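Local structure of protein adenylyltransferase (Bartonella henselae str. Houston-1, 5NH2) at residues Arg47-Pro52 with Leu60-Gln65; Glu142-Leu147 with Leu163-Leu168; Pro212-Leu217 with Ala240-Thr245; Glu256-Asn261 with Ile288-Pro293. The protein transfers AMP from ATP to tyrosine or threonine residues of host target proteins through its Fic domain, as a secreted virulence factor. All coordinates share one frame; numbering follows the deposited sequence.

From the N terminus the four contacts follow in series; none nests in or crosses another. Contact 1 closes the short loop from helix 28-46 into helix 57-68. Contact 2 closes the connection between helices 133-150 and 157-171 of the Fic domain; ATP-binding residues 155-159 span its end and the start of the second helix. These two touch, with Leu51 on Asn167 and Leu60 on Phe164. Contact 3 closes the chain between helix 212-227 and the loop after strand 237-239. Contact 4 closes the chain from strand 257-262 to strand 287-291 of the intracellular delivery domain. Contacts 3 and 4 meet through Arg216 with Glu256. The centres of contacts 1 and 4 lie about 39 Å apart.

Contact 1 of 4, residues Arg47-Pro52 with Leu60-Gln65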
loop_
_atom_site.group_PDB
_atom_site.type_symbol
_atom_site.label_atom_id
_atom_site.label_comp_id
_atom_site.label_asym_id
_atom_site.label_seq_id
_atom_site.Cartn_x
_atom_site.Cartn_y
_atom_site.Cartn_z
ATOM N N ARG A 47 -7.114 0.609 12.743
ATOM C CA ARG A 47 -5.854 0.879 13.430
ATOM C C ARG A 47 -5.970 0.734 14.945
ATOM O O ARG A 47 -4.940 0.691 15.617
ATOM C CB ARG A 47 -5.338 2.273 13.052
ATOM C CG ARG A 47 -4.610 2.301 11.715
ATOM C CD ARG A 47 -3.149 2.727 11.912
ATOM N NE ARG A 47 -2.297 2.635 10.719
ATOM C CZ ARG A 47 -1.071 3.161 10.647
ATOM N NH1 ARG A 47 -0.561 3.831 11.687
ATOM N NH2 ARG A 47 -0.357 3.033 9.538
ATOM N N GLU A 48 -7.185 0.642 15.487
ATOM C CA GLU A 48 -7.442 0.557 16.922
ATOM C C GLU A 48 -7.687 -0.856 17.462
ATOM O O GLU A 48 -7.900 -0.995 18.666
ATOM C CB GLU A 48 -8.640 1.441 17.269
ATOM C CG GLU A 48 -8.378 2.958 17.056
ATOM C CD GLU A 48 -7.375 3.531 18.056
ATOM O OE1 GLU A 48 -6.331 4.088 17.635
ATOM O OE2 GLU A 48 -7.644 3.405 19.269
ATOM N N GLU A 49 -7.704 -1.893 16.616
ATOM C CA GLU A 49 -7.878 -3.276 17.068
ATOM C C GLU A 49 -6.554 -3.865 17.547
ATOM O O GLU A 49 -5.474 -3.475 17.093
ATOM C CB GLU A 49 -8.422 -4.183 15.945
ATOM C CG GLU A 49 -9.758 -3.779 15.351
ATOM C CD GLU A 49 -10.376 -4.865 14.441
ATOM O OE1 GLU A 49 -9.664 -5.839 14.068
ATOM O OE2 GLU A 49 -11.575 -4.721 14.091
ATOM N N SER A 50 -6.650 -4.852 18.430
ATOM C CA SER A 50 -5.472 -5.599 18.824
ATOM C C SER A 50 -4.933 -6.444 17.672
ATOM O O SER A 50 -5.679 -6.952 16.833
ATOM C CB SER A 50 -5.787 -6.505 19.993
ATOM O OG SER A 50 -4.562 -6.940 20.563
ATOM N N LEU A 51 -3.616 -6.594 17.650
ATOM C CA LEU A 51 -2.957 -7.399 16.642
ATOM C C LEU A 51 -3.219 -8.880 16.907
ATOM O O LEU A 51 -3.249 -9.300 18.060
ATOM C CB LEU A 51 -1.458 -7.105 16.667
ATOM C CG LEU A 51 -0.997 -5.793 16.041
ATOM C CD1 LEU A 51 0.502 -5.724 16.146
ATOM C CD2 LEU A 51 -1.436 -5.707 14.578
ATOM N N PRO A 52 -3.405 -9.701 15.869
ATOM C CA PRO A 52 -3.835 -11.085 16.092
ATOM C C PRO A 52 -2.686 -11.924 16.615
ATOM O O PRO A 52 -1.507 -11.583 16.449
ATOM C CB PRO A 52 -4.267 -11.549 14.689
ATOM C CG PRO A 52 -3.269 -10.898 13.829
ATOM C CD PRO A 52 -3.136 -9.469 14.447
ATOM N N LEU A 60 -6.395 -12.281 7.210
ATOM C CA LEU A 60 -6.547 -11.595 5.918
ATOM C C LEU A 60 -8.017 -11.307 5.591
ATOM O O LEU A 60 -8.374 -10.178 5.184
ATOM C CB LEU A 60 -5.910 -12.428 4.804
ATOM C CG LEU A 60 -5.848 -11.766 3.454
ATOM C CD1 LEU A 60 -4.755 -10.720 3.459
ATOM C CD2 LEU A 60 -5.684 -12.803 2.290
ATOM N N CYS A 61 -8.894 -12.323 5.784
ATOM C CA CYS A 61 -10.308 -12.130 5.463
ATOM C C CYS A 61 -10.999 -11.195 6.456
ATOM O O CYS A 61 -11.916 -10.457 6.066
ATOM C CB CYS A 61 -11.034 -13.475 5.399
ATOM S SG CYS A 61 -10.563 -14.465 3.937
ATOM N N HIS A 62 -10.582 -11.212 7.728
ATOM C CA HIS A 62 -11.080 -10.254 8.720
ATOM C C HIS A 62 -10.730 -8.807 8.326
ATOM O O HIS A 62 -11.586 -7.916 8.350
ATOM C CB HIS A 62 -10.501 -10.609 10.106
ATOM C CG HIS A 62 -10.735 -9.565 11.166
ATOM N ND1 HIS A 62 -11.917 -9.467 11.875
ATOM C CD2 HIS A 62 -9.927 -8.589 11.654
ATOM C CE1 HIS A 62 -11.838 -8.463 12.735
ATOM N NE2 HIS A 62 -10.644 -7.908 12.614
ATOM N N ILE A 63 -9.488 -8.561 7.914
ATOM C CA ILE A 63 -9.123 -7.237 7.393
ATOM C C ILE A 63 -10.031 -6.807 6.217
ATOM O O ILE A 63 -10.577 -5.689 6.208
ATOM C CB ILE A 63 -7.644 -7.230 6.986
ATOM C CG1 ILE A 63 -6.763 -7.278 8.216
ATOM C CG2 ILE A 63 -7.344 -6.019 6.181
ATOM C CD1 ILE A 63 -5.333 -7.425 7.807
ATOM N N HIS A 64 -10.171 -7.678 5.196
ATOM C CA HIS A 64 -11.017 -7.336 4.043
ATOM C C HIS A 64 -12.455 -7.075 4.499
ATOM O O HIS A 64 -13.110 -6.112 4.056
ATOM C CB HIS A 64 -10.944 -8.462 2.993
ATOM C CG HIS A 64 -11.645 -8.157 1.698
ATOM N ND1 HIS A 64 -12.998 -8.360 1.515
ATOM C CD2 HIS A 64 -11.172 -7.685 0.511
ATOM C CE1 HIS A 64 -13.334 -7.991 0.290
ATOM N NE2 HIS A 64 -12.241 -7.595 -0.348
ATOM N N GLN A 65 -12.923 -7.873 5.462
ATOM C CA GLN A 65 -14.267 -7.717 5.985
ATOM C C GLN A 65 -14.432 -6.383 6.710
ATOM O O GLN A 65 -15.490 -5.755 6.621
ATOM C CB GLN A 65 -14.595 -8.860 6.918
ATOM C CG GLN A 65 -16.084 -8.929 7.259
ATOM C CD GLN A 65 -16.326 -9.250 8.718
ATOM O OE1 GLN A 65 -15.922 -8.492 9.612
ATOM N NE2 GLN A 65 -16.984 -10.374 8.976
#
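Glu49 and His62 make this contact by themselves: a single side-chain hydrogen bond spans two backbones that stay far apart. The nearest CA atoms across it, of Glu49 and Ile63, are 10.5 Å from each other. It is a His-carboxylate hydrogen bond on the surface of the Fic domain. It links the loop after helix 28-46 to helix 57-68.

His62 NE2 donates to Glu49 OE1 over 2.7 Å, and the N-H...O angle of 176° is almost straight. The acceptor lies in the plane of the imidazole, at its edge. OE1 accepts the bond through its syn lone pair, the side that faces OE2. The carboxylate is not coplanar with the ring; the two planes are 39° apart.

The two side chains approach from opposite directions. The Glu49 chain is extended beyond CG, which carries the carboxylate out from the loop to the helix. CG of His62 stands anti to the backbone N (chi1 170°), and this sends the ring off the helix toward the loop. The carboxylate would be expected to stabilise positive charge on the imidazole.

Next to Glu49 in the loop, Glu48 makes a salt bridge to Lys20 of the other chain, the antitoxin homologue BiaA. Further along the helix, His64 bonds through NE2 to the carbonyl of Glu155, an ATP-binding residue, and its ring stacks on Phe153.

Glu49 OE2 stays 3.6 Å from His62 NE2, and the bond is to OE1.

Contact 2 of 4, residues Glu142-Leu147 with Leu163-Leu168; sequences ELFNSL and LFFENL
Phe165 fits against Leu143, Phe144 and Leu147 between two near-antiparallel helices of the Fic domain. The short axes pass 11.6 Å apart at 165°. Glu155 to Arg159, which bind ATP, run from the end of the connection into the first turn of helix 157-171.

Phe144 meets Phe165 in a T-shaped stack. The edge of Phe144 points at the face of Phe165, with ring centroids 5.4 Å apart and planes at 76°. Phe144 CD1 sits over the rim of that face, 3.9 Å from Phe165 CD1. Phe144 has CG anti to the backbone N (chi1 -177°), which turns the ring edge to the Phe165 face. Phe144 CB lies over the same face, 4.2 Å from the Phe165 centroid, as a CH-pi contact. Phe164 CE1 comes near the opposite face of Phe165.

Two leucines touch the edge of the Phe165 ring. Leu147 CD2 is 3.9 Å from Phe165 CE1; its side chain and the phenylalanine run past each other in opposite directions. Leu143 offers CB instead of a methyl branch.

The wider core adds Phe206, edge-to-face with Phe144, and Leu118 and Leu122 of helix 109-124 against Leu143. The far end of the Phe165 ring reaches the opposing main chain, where its CZ lies 3.6 Å from Phe144 N.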
loop_
_atom_site.group_PDB
_atom_site.type_symbol
_atom_site.label_atom_id
_atom_site.label_comp_id
_atom_site.label_asym_id
_atom_site.label_seq_id
_atom_site.Cartn_x
_atom_site.Cartn_y
_atom_site.Cartn_z
ATOM N N GLU A 142 8.873 -13.367 -0.043
ATOM C CA GLU A 142 8.275 -14.585 -0.591
ATOM C C GLU A 142 6.766 -14.646 -0.348
ATOM O O GLU A 142 5.995 -14.888 -1.293
ATOM C CB GLU A 142 8.974 -15.833 -0.018
ATOM C CG GLU A 142 10.447 -15.923 -0.384
ATOM C CD GLU A 142 11.104 -17.190 0.159
ATOM O OE1 GLU A 142 12.345 -17.173 0.319
ATOM O OE2 GLU A 142 10.383 -18.191 0.412
ATOM N N LEU A 143 6.312 -14.427 0.910
ATOM C CA LEU A 143 4.844 -14.396 1.133
ATOM C C LEU A 143 4.140 -13.262 0.369
ATOM O O LEU A 143 3.000 -13.418 -0.088
ATOM C CB LEU A 143 4.518 -14.294 2.620
ATOM C CG LEU A 143 5.056 -15.556 3.297
ATOM C CD1 LEU A 143 5.102 -15.308 4.734
ATOM C CD2 LEU A 143 4.147 -16.719 3.003
ATOM N N PHE A 144 4.793 -12.115 0.210
ATOM C CA PHE A 144 4.133 -10.999 -0.446
ATOM C C PHE A 144 3.993 -11.258 -1.952
ATOM O O PHE A 144 2.936 -10.989 -2.535
ATOM C CB PHE A 144 4.922 -9.717 -0.152
ATOM C CG PHE A 144 4.302 -8.411 -0.730
ATOM C CD1 PHE A 144 3.543 -7.579 0.063
ATOM C CD2 PHE A 144 4.581 -8.006 -2.016
ATOM C CE1 PHE A 144 3.000 -6.359 -0.425
ATOM C CE2 PHE A 144 4.044 -6.816 -2.518
ATOM C CZ PHE A 144 3.251 -5.985 -1.711
ATOM N N ASN A 145 5.034 -11.808 -2.591
ATOM C CA ASN A 145 4.946 -12.155 -4.007
ATOM C C ASN A 145 3.862 -13.199 -4.224
ATOM O O ASN A 145 3.038 -13.078 -5.152
ATOM C CB ASN A 145 6.287 -12.691 -4.531
ATOM C CG ASN A 145 7.400 -11.651 -4.521
ATOM O OD1 ASN A 145 7.136 -10.447 -4.383
ATOM N ND2 ASN A 145 8.665 -12.114 -4.652
ATOM N N SER A 146 3.822 -14.213 -3.354
ATOM C CA SER A 146 2.796 -15.247 -3.505
ATOM C C SER A 146 1.373 -14.674 -3.356
ATOM O O SER A 146 0.483 -14.954 -4.178
ATOM C CB SER A 146 3.027 -16.373 -2.500
ATOM O OG SER A 146 1.836 -17.116 -2.376
ATOM N N LEU A 147 1.132 -13.877 -2.306
ATOM C CA LEU A 147 -0.188 -13.246 -2.176
ATOM C C LEU A 147 -0.499 -12.330 -3.353
ATOM O O LEU A 147 -1.671 -12.158 -3.704
ATOM C CB LEU A 147 -0.285 -12.434 -0.881
ATOM C CG LEU A 147 -1.675 -12.007 -0.426
ATOM C CD1 LEU A 147 -2.546 -13.254 -0.260
ATOM C CD2 LEU A 147 -1.582 -11.245 0.888
ATOM N N LEU A 163 -2.194 -3.749 4.296
ATOM C CA LEU A 163 -2.459 -3.695 5.731
ATOM C C LEU A 163 -2.000 -4.979 6.439
ATOM O O LEU A 163 -1.494 -4.931 7.572
ATOM C CB LEU A 163 -3.942 -3.435 5.988
ATOM C CG LEU A 163 -4.221 -2.312 7.001
ATOM C CD1 LEU A 163 -5.718 -2.072 7.119
ATOM C CD2 LEU A 163 -3.581 -2.565 8.387
ATOM N N PHE A 164 -2.173 -6.131 5.789
ATOM C CA PHE A 164 -1.725 -7.390 6.391
ATOM C C PHE A 164 -0.221 -7.357 6.618
ATOM O O PHE A 164 0.266 -7.743 7.693
ATOM C CB PHE A 164 -2.146 -8.571 5.496
ATOM C CG PHE A 164 -1.765 -9.976 6.011
ATOM C CD1 PHE A 164 -0.506 -10.520 5.754
ATOM C CD2 PHE A 164 -2.704 -10.783 6.654
ATOM C CE1 PHE A 164 -0.170 -11.830 6.185
ATOM C CE2 PHE A 164 -2.370 -12.090 7.060
ATOM C CZ PHE A 164 -1.112 -12.612 6.822
ATOM N N PHE A 165 0.531 -6.829 5.656
ATOM C CA PHE A 165 1.981 -6.900 5.825
ATOM C C PHE A 165 2.516 -5.801 6.735
ATOM O O PHE A 165 3.540 -6.018 7.393
ATOM C CB PHE A 165 2.665 -6.955 4.445
ATOM C CG PHE A 165 2.718 -8.361 3.891
ATOM C CD1 PHE A 165 1.660 -8.877 3.166
ATOM C CD2 PHE A 165 3.809 -9.182 4.162
ATOM C CE1 PHE A 165 1.674 -10.213 2.681
ATOM C CE2 PHE A 165 3.869 -10.506 3.685
ATOM C CZ PHE A 165 2.783 -11.034 2.936
ATOM N N GLU A 166 1.795 -4.672 6.859
ATOM C CA GLU A 166 2.160 -3.642 7.839
ATOM C C GLU A 166 1.985 -4.168 9.254
ATOM O O GLU A 166 2.865 -4.002 10.112
ATOM C CB GLU A 166 1.315 -2.366 7.650
ATOM C CG GLU A 166 1.560 -1.553 6.368
ATOM C CD GLU A 166 0.418 -0.556 6.046
ATOM O OE1 GLU A 166 -0.499 -0.360 6.875
ATOM O OE2 GLU A 166 0.429 0.042 4.952
ATOM N N ASN A 167 0.848 -4.804 9.510
ATOM C CA ASN A 167 0.567 -5.344 10.830
ATOM C C ASN A 167 1.452 -6.550 11.143
ATOM O O ASN A 167 1.943 -6.698 12.274
ATOM C CB ASN A 167 -0.913 -5.701 10.897
ATOM C CG ASN A 167 -1.771 -4.500 11.179
ATOM O OD1 ASN A 167 -1.260 -3.433 11.478
ATOM N ND2 ASN A 167 -3.087 -4.680 11.128
ATOM N N LEU A 168 1.681 -7.414 10.158
ATOM C CA LEU A 168 2.637 -8.507 10.325
ATOM C C LEU A 168 4.019 -7.983 10.722
ATOM O O LEU A 168 4.645 -8.497 11.662
ATOM C CB LEU A 168 2.737 -9.323 9.038
ATOM C CG LEU A 168 3.753 -10.479 9.081
ATOM C CD1 LEU A 168 3.275 -11.635 10.000
ATOM C CD2 LEU A 168 4.031 -10.984 7.674
#

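Contact 3 of 4, residues Pro212-Leu217 with Ala240-Thr245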
loop_
_atom_site.group_PDB
_atom_site.type_symbol
_atom_site.label_atom_id
_atom_site.label_comp_id
_atom_site.label_asym_id
_atom_site.label_seq_id
_atom_site.Cartn_x
_atom_site.Cartn_y
_atom_site.Cartn_z
ATOM N N PRO A 212 15.124 2.432 9.154
ATOM C CA PRO A 212 14.788 3.751 9.744
ATOM C C PRO A 212 15.536 4.929 9.135
ATOM O O PRO A 212 14.924 5.978 8.852
ATOM C CB PRO A 212 15.171 3.579 11.222
ATOM C CG PRO A 212 15.086 2.073 11.475
ATOM C CD PRO A 212 15.443 1.401 10.160
ATOM N N GLU A 213 16.854 4.791 8.949
ATOM C CA GLU A 213 17.618 5.823 8.259
ATOM C C GLU A 213 17.017 6.112 6.890
ATOM O O GLU A 213 16.961 7.271 6.462
ATOM C CB GLU A 213 19.086 5.416 8.109
ATOM C CG GLU A 213 19.758 4.894 9.389
ATOM C CD GLU A 213 20.002 5.998 10.411
ATOM O OE1 GLU A 213 19.363 5.974 11.489
ATOM O OE2 GLU A 213 20.819 6.903 10.126
ATOM N N LYS A 214 16.519 5.086 6.203
ATOM C CA LYS A 214 16.032 5.373 4.856
ATOM C C LYS A 214 14.628 5.968 4.877
ATOM O O LYS A 214 14.318 6.896 4.095
ATOM C CB LYS A 214 16.149 4.124 4.007
ATOM C CG LYS A 214 17.628 3.861 3.718
ATOM C CD LYS A 214 17.884 2.765 2.717
ATOM C CE LYS A 214 19.375 2.430 2.743
ATOM N NZ LYS A 214 19.734 1.414 1.759
ATOM N N ILE A 215 13.818 5.523 5.843
ATOM C CA ILE A 215 12.464 6.046 6.004
ATOM C C ILE A 215 12.490 7.547 6.294
ATOM O O ILE A 215 11.643 8.303 5.793
ATOM C CB ILE A 215 11.746 5.251 7.107
ATOM C CG1 ILE A 215 11.512 3.811 6.622
ATOM C CG2 ILE A 215 10.433 5.938 7.535
ATOM C CD1 ILE A 215 10.969 2.917 7.651
ATOM N N ARG A 216 13.462 8.001 7.101
ATOM C CA ARG A 216 13.559 9.434 7.393
ATOM C C ARG A 216 13.755 10.233 6.109
ATOM O O ARG A 216 13.157 11.304 5.939
ATOM C CB ARG A 216 14.741 9.744 8.327
ATOM C CG ARG A 216 14.784 9.177 9.711
ATOM C CD ARG A 216 15.835 9.960 10.599
ATOM N NE ARG A 216 17.244 9.536 10.456
ATOM C CZ ARG A 216 18.132 10.045 9.586
ATOM N NH1 ARG A 216 17.784 11.013 8.748
ATOM N NH2 ARG A 216 19.383 9.590 9.543
ATOM N N LEU A 217 14.631 9.727 5.216
ATOM C CA LEU A 217 15.002 10.417 3.988
ATOM C C LEU A 217 13.819 10.524 3.042
ATOM O O LEU A 217 13.557 11.603 2.482
ATOM C CB LEU A 217 16.148 9.669 3.307
ATOM C CG LEU A 217 17.438 9.562 4.115
ATOM C CD1 LEU A 217 18.480 8.780 3.346
ATOM C CD2 LEU A 217 17.967 10.936 4.546
ATOM N N ALA A 240 19.083 5.709 -2.864
ATOM C CA ALA A 240 20.272 5.151 -3.485
ATOM C C ALA A 240 20.725 3.887 -2.767
ATOM O O ALA A 240 20.738 3.827 -1.533
ATOM C CB ALA A 240 21.387 6.193 -3.465
ATOM N N LYS A 241 21.088 2.870 -3.560
ATOM C CA LYS A 241 21.609 1.607 -3.035
ATOM C C LYS A 241 23.091 1.722 -2.680
ATOM O O LYS A 241 23.876 2.356 -3.394
ATOM C CB LYS A 241 21.439 0.475 -4.050
ATOM C CG LYS A 241 20.046 0.230 -4.547
ATOM C CD LYS A 241 19.971 -1.107 -5.324
ATOM C CE LYS A 241 20.401 -2.314 -4.460
ATOM N NZ LYS A 241 19.825 -3.609 -4.933
ATOM N N GLU A 242 23.475 1.069 -1.588
ATOM C CA GLU A 242 24.852 1.134 -1.148
ATOM C C GLU A 242 25.759 0.537 -2.222
ATOM O O GLU A 242 25.566 -0.603 -2.657
ATOM C CB GLU A 242 25.020 0.389 0.183
ATOM C CG GLU A 242 24.510 1.108 1.445
ATOM C CD GLU A 242 23.010 0.923 1.672
ATOM O OE1 GLU A 242 22.432 -0.049 1.132
ATOM O OE2 GLU A 242 22.415 1.760 2.386
ATOM N N GLY A 243 26.736 1.333 -2.663
ATOM C CA GLY A 243 27.725 0.913 -3.622
ATOM C C GLY A 243 27.428 1.297 -5.055
ATOM O O GLY A 243 28.349 1.293 -5.871
ATOM N N GLU A 244 26.173 1.618 -5.382
ATOM C CA GLU A 244 25.791 2.006 -6.740
ATOM C C GLU A 244 26.215 3.433 -7.073
ATOM O O GLU A 244 26.356 4.295 -6.200
ATOM C CB GLU A 244 24.281 1.896 -6.930
ATOM C CG GLU A 244 23.763 0.514 -6.723
ATOM C CD GLU A 244 24.404 -0.456 -7.674
ATOM O OE1 GLU A 244 24.306 -0.212 -8.893
ATOM O OE2 GLU A 244 25.018 -1.444 -7.206
ATOM N N THR A 245 26.413 3.682 -8.356
ATOM C CA THR A 245 26.729 5.017 -8.831
ATOM C C THR A 245 25.527 5.546 -9.601
ATOM O O THR A 245 24.782 4.779 -10.208
ATOM C CB THR A 245 28.003 5.023 -9.697
ATOM O OG1 THR A 245 29.127 4.579 -8.913
ATOM C CG2 THR A 245 28.307 6.419 -10.212
HETATM O O HOH W 1 18.655 1.904 -0.623
#
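A type II beta turn, Lys241 to Glu244, is tied to helix 212-227 by a salt bridge between Lys214 and Glu242. Glu242 is the second residue and Gly243 the third, with the positive phi (97°) expected there. Glu244 N bonds to Lys241 O and closes the turn.

Lys214 NZ donates to Glu242 OE2 over 2.8 Å. It arrives on the syn side of the oxygen, 17° out of the carboxylate plane. A weak second bond runs from Lys214 NZ to Glu242 OE1 at 3.1 Å, so the ammonium group leans mainly on OE2. Lys214 is extended beyond CG and reaches straight out from the helix. Glu242 bends at chi2 (83°), which brings its carboxylate back to the lysine.

A water adds a second link. It accepts from Lys214 NZ at 2.7 Å and lies 3.0 Å from Ala240 O, to which it can donate. The lysine thus meets the loop directly and, probably, through water.

On the helix, Arg216 NH2 pairs with Glu213 OE2. Arg216 also bridges to Glu256 through NH1.

The turn lies in the loop between strands 237-239 and 245-253 of the intracellular delivery domain, whose curved mixed sheet is consistent with its OB clan.

Contact 4 of 4, residues Glu256-Asn261 with Ile288-Pro293; sequences EGFALN and ITFTAP
The strand segments holding Phe258 and Leu260 (257-261) and Ile288 and Phe290 (288-291) pass 9.1 Å apart, with 116° between their directions. No hydrogen bond joins them, and side chains alone make the contact.

Phe258 points its edge at the face of Phe290 in a T-shaped stack. The centroids are 5.0 Å apart and the planes stand at 81°. Phe258 CZ sits over the centre of the Phe290 ring, 3.6 Å above its plane. Phe258 CG lies between the backbone N and the carbonyl carbon (chi1 70°), a crowded position, and from there the ring brings its CZ over the Phe290 face. The other face of Phe290 is met near its rim by the backbone N of Ala292. The ring is therefore held between an aromatic edge and the backbone of Ala292, two residues on.

Both strands belong to the mixed sheet of the intracellular delivery domain, where strand 245-253 lies between them. The sheet curves, and side chains from strands that are not neighbours meet on its inner side. This is consistent with the barrel of the OB clan. Tyr250 of the intervening strand touches both Phe258 and Ile288, while Leu274 and Leu282 come in from loops. Ala240 touches Phe290.

Leu260 fills in beside the aromatic pair. Its CD1 packs on Ile288 CG1 at 3.7 Å. Its CD2 lies between that same Ile288 atom and Phe290 CB, 4.0 Å from the latter. Thr289 points away from this interior, and its OG1 is hydrogen-bonded with Thr247 OG1.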
loop_
_atom_site.group_PDB
_atom_site.type_symbol
_atom_site.label_atom_id
_atom_site.label_comp_id
_atom_site.label_asym_id
_atom_site.label_seq_id
_atom_site.Cartn_x
_atom_site.Cartn_y
_atom_site.Cartn_z
ATOM N N GLU A 256 17.764 16.591 6.113
ATOM C CA GLU A 256 18.325 15.237 6.231
ATOM C C GLU A 256 18.946 14.644 4.956
ATOM O O GLU A 256 19.946 13.918 5.032
ATOM C CB GLU A 256 17.264 14.319 6.823
ATOM C CG GLU A 256 17.009 14.762 8.270
ATOM C CD GLU A 256 16.037 13.899 9.013
ATOM O OE1 GLU A 256 14.832 14.219 8.994
ATOM O OE2 GLU A 256 16.479 12.906 9.614
ATOM N N GLY A 257 18.401 14.926 3.774
ATOM C CA GLY A 257 18.801 14.191 2.590
ATOM C C GLY A 257 18.846 15.090 1.376
ATOM O O GLY A 257 18.447 16.261 1.427
ATOM N N PHE A 258 19.388 14.542 0.292
ATOM C CA PHE A 258 19.403 15.221 -0.997
ATOM C C PHE A 258 18.825 14.307 -2.061
ATOM O O PHE A 258 18.786 13.085 -1.912
ATOM C CB PHE A 258 20.806 15.665 -1.433
ATOM C CG PHE A 258 21.707 14.529 -1.805
ATOM C CD1 PHE A 258 22.320 13.771 -0.820
ATOM C CD2 PHE A 258 21.944 14.214 -3.139
ATOM C CE1 PHE A 258 23.157 12.729 -1.142
ATOM C CE2 PHE A 258 22.794 13.162 -3.488
ATOM C CZ PHE A 258 23.398 12.413 -2.476
ATOM N N ALA A 259 18.407 14.936 -3.158
ATOM C CA ALA A 259 17.740 14.284 -4.267
ATOM C C ALA A 259 18.526 14.520 -5.544
ATOM O O ALA A 259 19.030 15.626 -5.797
ATOM C CB ALA A 259 16.304 14.793 -4.454
ATOM N N LEU A 260 18.612 13.450 -6.324
ATOM C CA LEU A 260 19.240 13.377 -7.631
ATOM C C LEU A 260 18.184 12.956 -8.652
ATOM O O LEU A 260 17.256 12.197 -8.332
ATOM C CB LEU A 260 20.373 12.352 -7.583
ATOM C CG LEU A 260 21.512 12.420 -8.565
ATOM C CD1 LEU A 260 21.796 13.876 -8.860
ATOM C CD2 LEU A 260 22.708 11.762 -7.908
ATOM N N ASN A 261 18.310 13.438 -9.884
ATOM C CA ASN A 261 17.315 13.150 -10.915
ATOM C C ASN A 261 17.981 12.393 -12.063
ATOM O O ASN A 261 18.822 12.952 -12.770
ATOM C CB ASN A 261 16.677 14.441 -11.395
ATOM C CG ASN A 261 15.564 14.188 -12.325
ATOM O OD1 ASN A 261 14.730 13.340 -12.059
ATOM N ND2 ASN A 261 15.549 14.888 -13.456
ATOM N N ILE A 288 25.810 16.046 -11.361
ATOM C CA ILE A 288 26.705 15.409 -10.406
ATOM C C ILE A 288 26.658 13.898 -10.577
ATOM O O ILE A 288 25.683 13.330 -11.087
ATOM C CB ILE A 288 26.403 15.797 -8.938
ATOM C CG1 ILE A 288 25.311 14.929 -8.337
ATOM C CG2 ILE A 288 26.013 17.259 -8.830
ATOM C CD1 ILE A 288 25.243 15.077 -6.838
ATOM N N THR A 289 27.756 13.260 -10.167
ATOM C CA THR A 289 27.855 11.815 -10.032
ATOM C C THR A 289 28.043 11.459 -8.561
ATOM O O THR A 289 28.840 12.086 -7.858
ATOM C CB THR A 289 29.011 11.263 -10.856
ATOM O OG1 THR A 289 28.784 11.559 -12.237
ATOM C CG2 THR A 289 29.088 9.771 -10.700
ATOM N N PHE A 290 27.281 10.476 -8.087
ATOM C CA PHE A 290 27.264 10.134 -6.675
ATOM C C PHE A 290 27.310 8.625 -6.545
ATOM O O PHE A 290 26.461 7.930 -7.111
ATOM C CB PHE A 290 26.011 10.688 -5.977
ATOM C CG PHE A 290 25.735 10.079 -4.615
ATOM C CD1 PHE A 290 26.379 10.547 -3.478
ATOM C CD2 PHE A 290 24.818 9.056 -4.462
ATOM C CE1 PHE A 290 26.131 9.994 -2.215
ATOM C CE2 PHE A 290 24.558 8.499 -3.191
ATOM C CZ PHE A 290 25.221 8.966 -2.072
ATOM N N THR A 291 28.291 8.128 -5.800
ATOM C CA THR A 291 28.378 6.724 -5.443
ATOM C C THR A 291 28.048 6.587 -3.966
ATOM O O THR A 291 28.762 7.130 -3.116
ATOM C CB THR A 291 29.769 6.166 -5.727
ATOM O OG1 THR A 291 30.151 6.496 -7.066
ATOM C CG2 THR A 291 29.757 4.666 -5.566
ATOM N N ALA A 292 26.971 5.871 -3.661
ATOM C CA ALA A 292 26.595 5.656 -2.271
ATOM C C ALA A 292 27.585 4.700 -1.599
ATOM O O ALA A 292 28.060 3.757 -2.232
ATOM C CB ALA A 292 25.161 5.117 -2.183
ATOM N N PRO A 293 27.948 4.950 -0.341
ATOM C CA PRO A 293 28.989 4.166 0.351
ATOM C C PRO A 293 28.511 2.864 1.000
ATOM O O PRO A 293 27.348 2.504 0.956
ATOM C CB PRO A 293 29.475 5.148 1.420
ATOM C CG PRO A 293 28.317 6.082 1.625
ATOM C CD PRO A 293 27.777 6.279 0.262
#